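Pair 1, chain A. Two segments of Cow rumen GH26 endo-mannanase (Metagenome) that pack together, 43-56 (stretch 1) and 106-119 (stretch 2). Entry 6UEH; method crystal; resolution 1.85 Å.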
# COMPACT_ATOMS: atom_id res chain seq x y z
N TYR A 43 -12.05 30.44 16.35
CA TYR A 43 -13.21 29.62 16.06
C TYR A 43 -13.36 29.53 14.55
O TYR A 43 -13.90 30.43 13.91
CB TYR A 43 -14.48 30.21 16.70
CG TYR A 43 -15.73 29.37 16.54
CD1 TYR A 43 -15.66 27.99 16.32
CD2 TYR A 43 -16.99 29.96 16.62
CE1 TYR A 43 -16.82 27.24 16.18
CE2 TYR A 43 -18.14 29.21 16.48
CZ TYR A 43 -18.05 27.85 16.26
OH TYR A 43 -19.21 27.12 16.12
N LEU A 44 -12.86 28.44 13.99
CA LEU A 44 -12.94 28.18 12.56
C LEU A 44 -14.36 27.78 12.19
O LEU A 44 -14.81 26.70 12.58
CB LEU A 44 -11.96 27.08 12.16
CG LEU A 44 -12.03 26.48 10.75
CD1 LEU A 44 -11.47 27.44 9.74
CD2 LEU A 44 -11.28 25.15 10.68
N THR A 45 -15.08 28.63 11.47
CA THR A 45 -16.44 28.29 11.07
C THR A 45 -16.52 27.96 9.58
O THR A 45 -16.28 26.81 9.19
CB THR A 45 -17.45 29.43 11.39
OG1 THR A 45 -16.95 30.67 10.89
CG2 THR A 45 -17.66 29.54 12.90
N ASN A 46 -16.84 28.95 8.75
CA ASN A 46 -16.95 28.72 7.31
C ASN A 46 -15.91 29.49 6.50
O ASN A 46 -16.07 29.70 5.30
CB ASN A 46 -18.36 29.09 6.82
CG ASN A 46 -18.72 30.53 7.09
OD1 ASN A 46 -17.94 31.29 7.66
ND2 ASN A 46 -19.92 30.93 6.67
N ALA A 47 -14.83 29.91 7.16
CA ALA A 47 -13.75 30.62 6.49
C ALA A 47 -12.40 30.19 7.07
O ALA A 47 -12.29 29.98 8.27
CB ALA A 47 -13.93 32.12 6.63
N PRO A 48 -11.38 30.06 6.21
CA PRO A 48 -10.09 29.52 6.64
C PRO A 48 -9.30 30.44 7.57
O PRO A 48 -9.51 31.65 7.59
CB PRO A 48 -9.33 29.33 5.32
CG PRO A 48 -9.91 30.35 4.42
CD PRO A 48 -11.37 30.42 4.78
N ILE A 49 -8.41 29.84 8.35
CA ILE A 49 -7.41 30.58 9.10
C ILE A 49 -6.04 30.08 8.66
O ILE A 49 -5.90 28.91 8.29
CB ILE A 49 -7.58 30.43 10.62
CG1 ILE A 49 -7.41 28.96 11.04
CG2 ILE A 49 -8.93 30.97 11.07
CD1 ILE A 49 -7.48 28.74 12.54
N SER A 50 -5.04 30.95 8.67
CA SER A 50 -3.74 30.56 8.13
C SER A 50 -2.56 31.31 8.73
O SER A 50 -2.73 32.34 9.37
CB SER A 50 -3.75 30.74 6.61
OG SER A 50 -3.95 32.11 6.27
N PHE A 51 -1.38 30.76 8.50
CA PHE A 51 -0.12 31.39 8.88
C PHE A 51 0.98 30.92 7.94
O PHE A 51 0.81 29.93 7.23
CB PHE A 51 0.24 31.08 10.34
CG PHE A 51 0.51 29.63 10.61
CD1 PHE A 51 -0.53 28.72 10.73
CD2 PHE A 51 1.81 29.17 10.76
CE1 PHE A 51 -0.28 27.38 10.99
CE2 PHE A 51 2.07 27.83 11.01
CZ PHE A 51 1.02 26.94 11.13
N ASN A 52 2.10 31.62 7.95
CA ASN A 52 3.21 31.28 7.06
C ASN A 52 4.37 30.60 7.77
O ASN A 52 4.70 30.93 8.91
CB ASN A 52 3.72 32.54 6.35
CG ASN A 52 5.00 32.29 5.59
OD1 ASN A 52 5.00 31.71 4.51
ND2 ASN A 52 6.12 32.73 6.16
N VAL A 53 4.96 29.63 7.08
CA VAL A 53 6.23 29.04 7.49
C VAL A 53 7.20 29.12 6.31
O VAL A 53 6.87 28.70 5.20
CB VAL A 53 6.08 27.58 7.93
CG1 VAL A 53 7.43 27.02 8.36
CG2 VAL A 53 5.08 27.46 9.07
N THR A 54 8.38 29.67 6.56
CA THR A 54 9.40 29.78 5.52
C THR A 54 10.58 28.88 5.82
O THR A 54 11.12 28.91 6.93
CB THR A 54 9.88 31.24 5.36
OG1 THR A 54 8.76 32.08 5.05
CG2 THR A 54 10.91 31.35 4.24
N VAL A 55 10.98 28.07 4.84
CA VAL A 55 12.10 27.14 5.02
C VAL A 55 13.14 27.30 3.92
O VAL A 55 12.82 27.74 2.81
CB VAL A 55 11.62 25.67 5.06
CG1 VAL A 55 10.65 25.45 6.21
CG2 VAL A 55 10.97 25.28 3.74
N LYS A 56 14.38 26.93 4.22
CA LYS A 56 15.48 27.05 3.25
C LYS A 56 15.42 25.96 2.19
O LYS A 56 15.79 26.19 1.03
CB LYS A 56 16.83 27.00 3.96
CG LYS A 56 17.09 28.14 4.93
CD LYS A 56 18.58 28.24 5.27
CE LYS A 56 18.84 29.28 6.35
NZ LYS A 56 20.30 29.51 6.56
N ARG A 106 4.95 17.85 3.75
CA ARG A 106 6.07 18.49 3.08
C ARG A 106 5.93 20.01 3.05
O ARG A 106 4.91 20.54 2.62
CB ARG A 106 6.19 17.94 1.65
CG ARG A 106 7.34 18.50 0.83
CD ARG A 106 7.51 17.67 -0.43
NE ARG A 106 8.47 18.24 -1.37
CZ ARG A 106 8.88 17.62 -2.47
NH1 ARG A 106 8.42 16.41 -2.76
NH2 ARG A 106 9.76 18.20 -3.28
N LEU A 107 6.96 20.69 3.53
CA LEU A 107 7.11 22.11 3.29
C LEU A 107 8.16 22.29 2.21
O LEU A 107 9.19 21.62 2.21
CB LEU A 107 7.51 22.86 4.56
CG LEU A 107 6.52 22.87 5.72
CD1 LEU A 107 7.00 23.82 6.80
CD2 LEU A 107 5.13 23.24 5.25
N ASN A 108 7.89 23.19 1.27
CA ASN A 108 8.81 23.40 0.16
C ASN A 108 9.60 24.70 0.31
O ASN A 108 9.18 25.62 1.01
CB ASN A 108 8.04 23.38 -1.15
CG ASN A 108 7.53 21.99 -1.50
OD1 ASN A 108 8.28 21.02 -1.45
ND2 ASN A 108 6.25 21.89 -1.82
N LYS A 109 10.76 24.74 -0.35
CA LYS A 109 11.66 25.89 -0.32
C LYS A 109 10.94 27.22 -0.47
O LYS A 109 10.19 27.42 -1.43
CB LYS A 109 12.72 25.74 -1.41
CG LYS A 109 13.75 26.86 -1.44
CD LYS A 109 14.79 26.60 -2.52
CE LYS A 109 15.90 27.65 -2.48
NZ LYS A 109 16.62 27.64 -1.17
N GLY A 110 11.15 28.12 0.48
CA GLY A 110 10.49 29.41 0.47
C GLY A 110 9.26 29.45 1.37
O GLY A 110 9.19 28.74 2.37
N ALA A 111 8.30 30.29 0.99
CA ALA A 111 7.12 30.52 1.81
C ALA A 111 6.10 29.38 1.69
O ALA A 111 5.89 28.84 0.61
CB ALA A 111 6.47 31.84 1.44
N ASN A 112 5.48 29.03 2.81
CA ASN A 112 4.44 28.02 2.83
C ASN A 112 3.23 28.51 3.62
O ASN A 112 3.33 28.79 4.81
CB ASN A 112 4.95 26.71 3.43
CG ASN A 112 6.01 26.05 2.58
OD1 ASN A 112 5.72 25.17 1.77
ND2 ASN A 112 7.26 26.48 2.75
N LYS A 113 2.08 28.61 2.95
CA LYS A 113 0.86 28.98 3.64
C LYS A 113 0.23 27.75 4.26
O LYS A 113 -0.23 26.85 3.55
CB LYS A 113 -0.13 29.66 2.69
CG LYS A 113 -1.40 30.15 3.37
CD LYS A 113 -2.31 30.88 2.39
CE LYS A 113 -3.50 31.51 3.11
NZ LYS A 113 -4.40 32.24 2.18
N VAL A 114 0.24 27.68 5.59
CA VAL A 114 -0.42 26.59 6.29
C VAL A 114 -1.81 27.04 6.71
O VAL A 114 -1.97 28.00 7.46
CB VAL A 114 0.38 26.15 7.53
CG1 VAL A 114 -0.28 24.94 8.18
CG2 VAL A 114 1.82 25.85 7.15
N SER A 115 -2.83 26.33 6.21
CA SER A 115 -4.21 26.72 6.47
C SER A 115 -5.03 25.62 7.12
O SER A 115 -4.79 24.43 6.89
CB SER A 115 -4.90 27.15 5.17
OG SER A 115 -4.22 28.23 4.55
N PHE A 116 -6.00 26.02 7.93
CA PHE A 116 -7.08 25.13 8.29
C PHE A 116 -8.31 25.60 7.53
O PHE A 116 -8.79 26.72 7.74
CB PHE A 116 -7.32 25.11 9.80
CG PHE A 116 -6.23 24.41 10.56
CD1 PHE A 116 -6.18 23.03 10.60
CD2 PHE A 116 -5.25 25.14 11.21
CE1 PHE A 116 -5.17 22.39 11.29
CE2 PHE A 116 -4.24 24.50 11.90
CZ PHE A 116 -4.20 23.12 11.95
N LYS A 117 -8.81 24.76 6.63
CA LYS A 117 -9.92 25.12 5.77
C LYS A 117 -11.25 24.69 6.37
O LYS A 117 -11.29 23.73 7.15
CB LYS A 117 -9.73 24.51 4.38
CG LYS A 117 -8.49 25.01 3.64
CD LYS A 117 -8.39 24.44 2.24
CE LYS A 117 -7.25 25.07 1.46
NZ LYS A 117 -7.16 24.55 0.06
N PRO A 118 -12.33 25.40 6.03
CA PRO A 118 -13.67 25.05 6.51
C PRO A 118 -14.22 23.79 5.85
O PRO A 118 -15.32 23.82 5.28
CB PRO A 118 -14.51 26.27 6.14
CG PRO A 118 -13.80 26.86 4.97
CD PRO A 118 -12.34 26.65 5.25
N ILE A 119 -13.46 22.71 5.91
CA ILE A 119 -13.90 21.41 5.40
C ILE A 119 -13.65 20.36 6.47
O ILE A 119 -12.61 19.69 6.44
CB ILE A 119 -13.16 21.03 4.10
CG1 ILE A 119 -13.14 22.20 3.11
CG2 ILE A 119 -13.79 19.79 3.46
CD1 ILE A 119 -12.31 21.94 1.87

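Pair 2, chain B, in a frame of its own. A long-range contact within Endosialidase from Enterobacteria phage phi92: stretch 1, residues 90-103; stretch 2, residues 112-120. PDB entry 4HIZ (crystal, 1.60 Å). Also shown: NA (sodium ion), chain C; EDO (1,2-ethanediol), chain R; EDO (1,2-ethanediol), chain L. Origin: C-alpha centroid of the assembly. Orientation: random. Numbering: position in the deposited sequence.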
# COMPACT_ATOMS: atom_id res chain seq x y z
N THR B 90 -13.16 -0.68 -22.91
CA THR B 90 -13.26 0.55 -22.10
C THR B 90 -14.52 1.36 -22.36
O THR B 90 -15.10 1.31 -23.45
CB THR B 90 -12.02 1.47 -22.26
OG1 THR B 90 -11.96 1.98 -23.60
CG2 THR B 90 -10.73 0.74 -21.87
N PHE B 91 -14.94 2.13 -21.36
CA PHE B 91 -16.09 3.02 -21.52
C PHE B 91 -16.10 4.05 -20.40
O PHE B 91 -15.39 3.90 -19.39
CB PHE B 91 -17.41 2.18 -21.57
CG PHE B 91 -17.71 1.44 -20.29
CD1 PHE B 91 -18.40 2.06 -19.23
CD2 PHE B 91 -17.29 0.12 -20.12
CE1 PHE B 91 -18.66 1.35 -18.05
CE2 PHE B 91 -17.56 -0.60 -18.94
CZ PHE B 91 -18.25 0.01 -17.89
N VAL B 92 -16.84 5.12 -20.63
CA VAL B 92 -17.04 6.18 -19.63
C VAL B 92 -18.54 6.24 -19.33
O VAL B 92 -19.39 6.25 -20.26
CB VAL B 92 -16.52 7.53 -20.17
CG1 VAL B 92 -16.73 8.66 -19.13
CG2 VAL B 92 -15.00 7.40 -20.55
N TYR B 93 -18.87 6.23 -18.05
CA TYR B 93 -20.28 6.30 -17.65
C TYR B 93 -20.41 7.16 -16.40
O TYR B 93 -19.69 6.91 -15.40
CB TYR B 93 -20.86 4.90 -17.39
CG TYR B 93 -22.35 4.92 -17.11
CD1 TYR B 93 -23.28 4.97 -18.17
CD2 TYR B 93 -22.83 4.84 -15.80
CE1 TYR B 93 -24.65 4.99 -17.88
CE2 TYR B 93 -24.20 4.86 -15.50
CZ TYR B 93 -25.09 4.93 -16.53
OH TYR B 93 -26.45 4.90 -16.25
N ASP B 94 -21.32 8.13 -16.44
CA ASP B 94 -21.57 9.03 -15.29
C ASP B 94 -20.27 9.53 -14.69
O ASP B 94 -20.07 9.44 -13.48
CB ASP B 94 -22.42 8.27 -14.26
CG ASP B 94 -23.02 9.16 -13.22
OD1 ASP B 94 -23.25 10.36 -13.50
OD2 ASP B 94 -23.31 8.63 -12.11
N ASN B 95 -19.42 10.11 -15.55
CA ASN B 95 -18.17 10.79 -15.13
C ASN B 95 -17.04 9.88 -14.69
O ASN B 95 -15.98 10.38 -14.32
CB ASN B 95 -18.42 11.83 -14.03
CG ASN B 95 -19.47 12.85 -14.44
OD1 ASN B 95 -19.47 13.34 -15.57
ND2 ASN B 95 -20.41 13.14 -13.52
N VAL B 96 -17.26 8.58 -14.70
CA VAL B 96 -16.22 7.63 -14.25
C VAL B 96 -15.66 6.91 -15.45
O VAL B 96 -16.42 6.49 -16.33
CB VAL B 96 -16.82 6.61 -13.25
CG1 VAL B 96 -15.81 5.53 -12.86
CG2 VAL B 96 -17.33 7.36 -12.00
N ILE B 97 -14.33 6.77 -15.51
CA ILE B 97 -13.70 6.02 -16.61
C ILE B 97 -13.48 4.57 -16.16
O ILE B 97 -12.88 4.32 -15.12
CB ILE B 97 -12.34 6.65 -16.99
CG1 ILE B 97 -12.52 8.13 -17.33
CG2 ILE B 97 -11.70 5.89 -18.20
CD1 ILE B 97 -11.21 8.93 -17.20
N TYR B 98 -13.98 3.62 -16.96
CA TYR B 98 -13.84 2.20 -16.66
C TYR B 98 -12.86 1.54 -17.62
O TYR B 98 -12.97 1.69 -18.85
CB TYR B 98 -15.19 1.47 -16.81
CG TYR B 98 -16.22 1.90 -15.77
CD1 TYR B 98 -16.94 3.10 -15.90
CD2 TYR B 98 -16.51 1.07 -14.69
CE1 TYR B 98 -17.90 3.45 -14.96
CE2 TYR B 98 -17.46 1.43 -13.73
CZ TYR B 98 -18.15 2.61 -13.89
OH TYR B 98 -19.08 2.95 -12.94
N ALA B 99 -11.91 0.82 -17.05
CA ALA B 99 -10.93 0.07 -17.84
C ALA B 99 -11.02 -1.42 -17.46
O ALA B 99 -10.30 -1.93 -16.56
CB ALA B 99 -9.47 0.60 -17.57
N PRO B 100 -11.91 -2.16 -18.15
CA PRO B 100 -12.01 -3.59 -17.89
C PRO B 100 -10.86 -4.31 -18.59
O PRO B 100 -10.32 -3.81 -19.59
CB PRO B 100 -13.34 -3.99 -18.57
CG PRO B 100 -14.07 -2.64 -18.77
CD PRO B 100 -12.93 -1.71 -19.11
N PHE B 101 -10.45 -5.44 -18.03
CA PHE B 101 -9.27 -6.18 -18.52
C PHE B 101 -9.37 -7.59 -17.93
O PHE B 101 -10.41 -7.95 -17.34
CB PHE B 101 -7.97 -5.47 -18.08
CG PHE B 101 -7.73 -5.48 -16.59
CD1 PHE B 101 -8.40 -4.55 -15.73
CD2 PHE B 101 -6.80 -6.36 -16.04
CE1 PHE B 101 -8.15 -4.54 -14.35
CE2 PHE B 101 -6.53 -6.37 -14.65
CZ PHE B 101 -7.21 -5.45 -13.80
N MET B 102 -8.36 -8.44 -18.13
CA MET B 102 -8.37 -9.74 -17.48
C MET B 102 -7.09 -9.86 -16.62
O MET B 102 -6.00 -9.45 -17.05
CB MET B 102 -8.44 -10.86 -18.55
CG MET B 102 -9.90 -10.87 -19.19
SD MET B 102 -9.93 -12.11 -20.51
CE MET B 102 -9.11 -11.25 -21.85
N ALA B 103 -7.29 -10.34 -15.39
CA ALA B 103 -6.22 -10.53 -14.41
C ALA B 103 -6.00 -12.02 -14.28
O ALA B 103 -6.85 -12.73 -13.75
CB ALA B 103 -6.66 -9.94 -13.05
N LEU B 112 -7.91 -17.01 -14.07
CA LEU B 112 -8.18 -15.67 -14.58
C LEU B 112 -9.54 -15.10 -14.12
O LEU B 112 -10.55 -15.82 -14.08
CB LEU B 112 -8.11 -15.71 -16.12
CG LEU B 112 -8.35 -14.42 -16.90
CD1 LEU B 112 -7.55 -14.52 -18.21
CD2 LEU B 112 -9.84 -14.24 -17.24
N HIS B 113 -9.57 -13.80 -13.78
CA HIS B 113 -10.83 -13.06 -13.60
C HIS B 113 -10.99 -11.98 -14.66
O HIS B 113 -10.01 -11.28 -14.98
CB HIS B 113 -10.81 -12.33 -12.22
CG HIS B 113 -10.90 -13.25 -11.05
ND1 HIS B 113 -12.11 -13.73 -10.56
CD2 HIS B 113 -9.94 -13.76 -10.24
CE1 HIS B 113 -11.88 -14.47 -9.49
NE2 HIS B 113 -10.58 -14.50 -9.27
N VAL B 114 -12.22 -11.79 -15.17
CA VAL B 114 -12.52 -10.54 -15.87
C VAL B 114 -12.65 -9.47 -14.78
O VAL B 114 -13.24 -9.74 -13.75
CB VAL B 114 -13.83 -10.68 -16.67
CG1 VAL B 114 -14.15 -9.37 -17.40
CG2 VAL B 114 -13.68 -11.85 -17.68
N ALA B 115 -12.04 -8.31 -14.98
CA ALA B 115 -11.95 -7.34 -13.87
C ALA B 115 -12.03 -5.94 -14.43
O ALA B 115 -12.02 -5.74 -15.63
CB ALA B 115 -10.55 -7.53 -13.22
N TRP B 116 -12.07 -4.93 -13.57
CA TRP B 116 -11.80 -3.59 -14.07
C TRP B 116 -11.08 -2.77 -13.02
O TRP B 116 -11.07 -3.14 -11.83
CB TRP B 116 -13.08 -2.85 -14.54
CG TRP B 116 -14.20 -2.61 -13.50
CD1 TRP B 116 -14.08 -2.36 -12.15
CD2 TRP B 116 -15.60 -2.56 -13.80
NE1 TRP B 116 -15.34 -2.16 -11.59
CE2 TRP B 116 -16.29 -2.31 -12.58
CE3 TRP B 116 -16.33 -2.73 -14.99
CZ2 TRP B 116 -17.68 -2.20 -12.53
CZ3 TRP B 116 -17.73 -2.63 -14.93
CH2 TRP B 116 -18.38 -2.38 -13.71
N VAL B 117 -10.44 -1.72 -13.49
CA VAL B 117 -10.08 -0.60 -12.60
C VAL B 117 -10.77 0.64 -13.13
O VAL B 117 -11.19 0.69 -14.31
CB VAL B 117 -8.52 -0.35 -12.49
CG1 VAL B 117 -7.83 -1.54 -11.78
CG2 VAL B 117 -7.91 -0.08 -13.89
N LYS B 118 -10.92 1.65 -12.28
CA LYS B 118 -11.74 2.82 -12.62
C LYS B 118 -11.02 4.08 -12.21
O LYS B 118 -10.22 4.04 -11.26
CB LYS B 118 -13.07 2.78 -11.84
CG LYS B 118 -13.82 1.44 -11.91
CD LYS B 118 -15.16 1.54 -11.13
CE LYS B 118 -14.93 1.78 -9.64
NZ LYS B 118 -16.19 1.49 -8.81
N SER B 119 -11.32 5.19 -12.88
CA SER B 119 -10.80 6.50 -12.43
C SER B 119 -11.94 7.45 -12.22
O SER B 119 -12.74 7.68 -13.13
CB SER B 119 -9.85 7.12 -13.46
OG SER B 119 -9.40 8.39 -12.94
N GLY B 120 -11.95 8.04 -11.03
CA GLY B 120 -12.88 9.12 -10.69
C GLY B 120 -12.30 10.52 -10.80
O GLY B 120 -12.93 11.48 -10.36
NA NA C . -14.64 2.54 -25.80
C1 EDO R . -19.34 11.53 -19.13
O1 EDO R . -20.07 10.72 -18.21
C2 EDO R . -18.65 12.69 -18.44
O2 EDO R . -18.59 13.78 -19.37
C1 EDO L . -17.77 6.69 -23.66
O1 EDO L . -17.76 5.29 -23.41
C2 EDO L . -17.11 7.07 -24.99
O2 EDO L . -15.82 6.51 -25.05
O HOH W 1 -13.19 10.34 -14.04
O HOH W 2 -18.44 2.61 -10.20
O HOH W 3 -17.23 3.45 -26.56

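Both contacts are two antiparallel strands side by side in one sheet. In pair 1, strand 49-55 runs against 110-117 at 150° with axes 4.6 Å apart at closest approach; in pair 2, strand 96-103 runs against 113-119 at 146° and 4.4 Å. The central backbones superpose with an RMSD of 0.9 Å, and the register is the same: Ile49(A)–Phe116(A) falls on Ile97(B)–Ser119(B), and Val53(A)–Asn112(A) on Phe101(B)–Ala115(B).

The first rule is that different sequences can carry the same backbone ladder. Hydrogen-bonded pairs alternate with non-hydrogen-bonded ones, so Ile49(A) N donates to Phe116(A) O at 3.2 Å while Phe116(A) N returns a bond to Ile49(A) O at 2.9 Å. At the matching place, Ile97(B) N reaches Ser119(B) O at 3.0 Å and Ser119(B) N reaches Ile97(B) O at 2.9 Å. The ladder even admits a proline: Pro100(B), which has no N-H to give, sits in a non-hydrogen-bonded pair with Trp116(B), where none is asked for, and its CA comes 3.1 Å from Ala115(B) O.

The second rule is that bulk can move along a strand. On the face carrying Ile49(A), Phe51(A) and Val53(A), the ring of Phe51(A) is covered by Val114(A), whose CB lies 4.0 Å from the ring centroid, over the face. The counterpart of Phe51(A) in pair 2 is Ala99(B), too small to do the same; Ala99(B) CB merely meets Val117(B) CG2 at 4.1 Å. There the ring comes two residues further along, at the next hydrogen-bonded pair, from Phe101(B) at the position of Val53(A). It lies over Ala115(B), with that CB 4.2 Å from the ring centroid, and also reaches Val117(B), CE1 to CG1 at 4.0 Å. Asn112(A), the match of Ala115(B), instead spends its amide on polar contacts: its ND2 gives a weak bond to Val53(A) O at 3.3 Å and a stronger one to Asn108(A) O at 2.7 Å.

The other face differs most. Pair 1 lines it with Ser50(A), Asn52(A), Lys113(A) and Ser115(A). Ser50(A) OG packs against Lys113(A) CE at 3.2 Å, and Asn52(A) ND2 bonds to Thr54(A) OG1 along its own strand at 2.9 Å. Pair 2 puts Tyr98(B), Pro100(B), Trp116(B) and Lys118(B) at those four positions. The edge of Tyr98(B) points toward the face of Trp116(B), centroids 4.8 Å apart and planes at 65°, while Tyr98(B) CE2 contacts Lys118(B) CD at 3.5 Å. Even here polarity is kept: one water accepts from Lys118(B) NZ at 2.9 Å and also bonds Tyr98(B) OH at 2.8 Å.

For a designer, the lesson is to fix register and pair type first, then choose each face as a set. Over the whole stretches, 986 Å² is buried in pair 1 and 833 Å² in pair 2, unmatched residues such as Pro118(A) included.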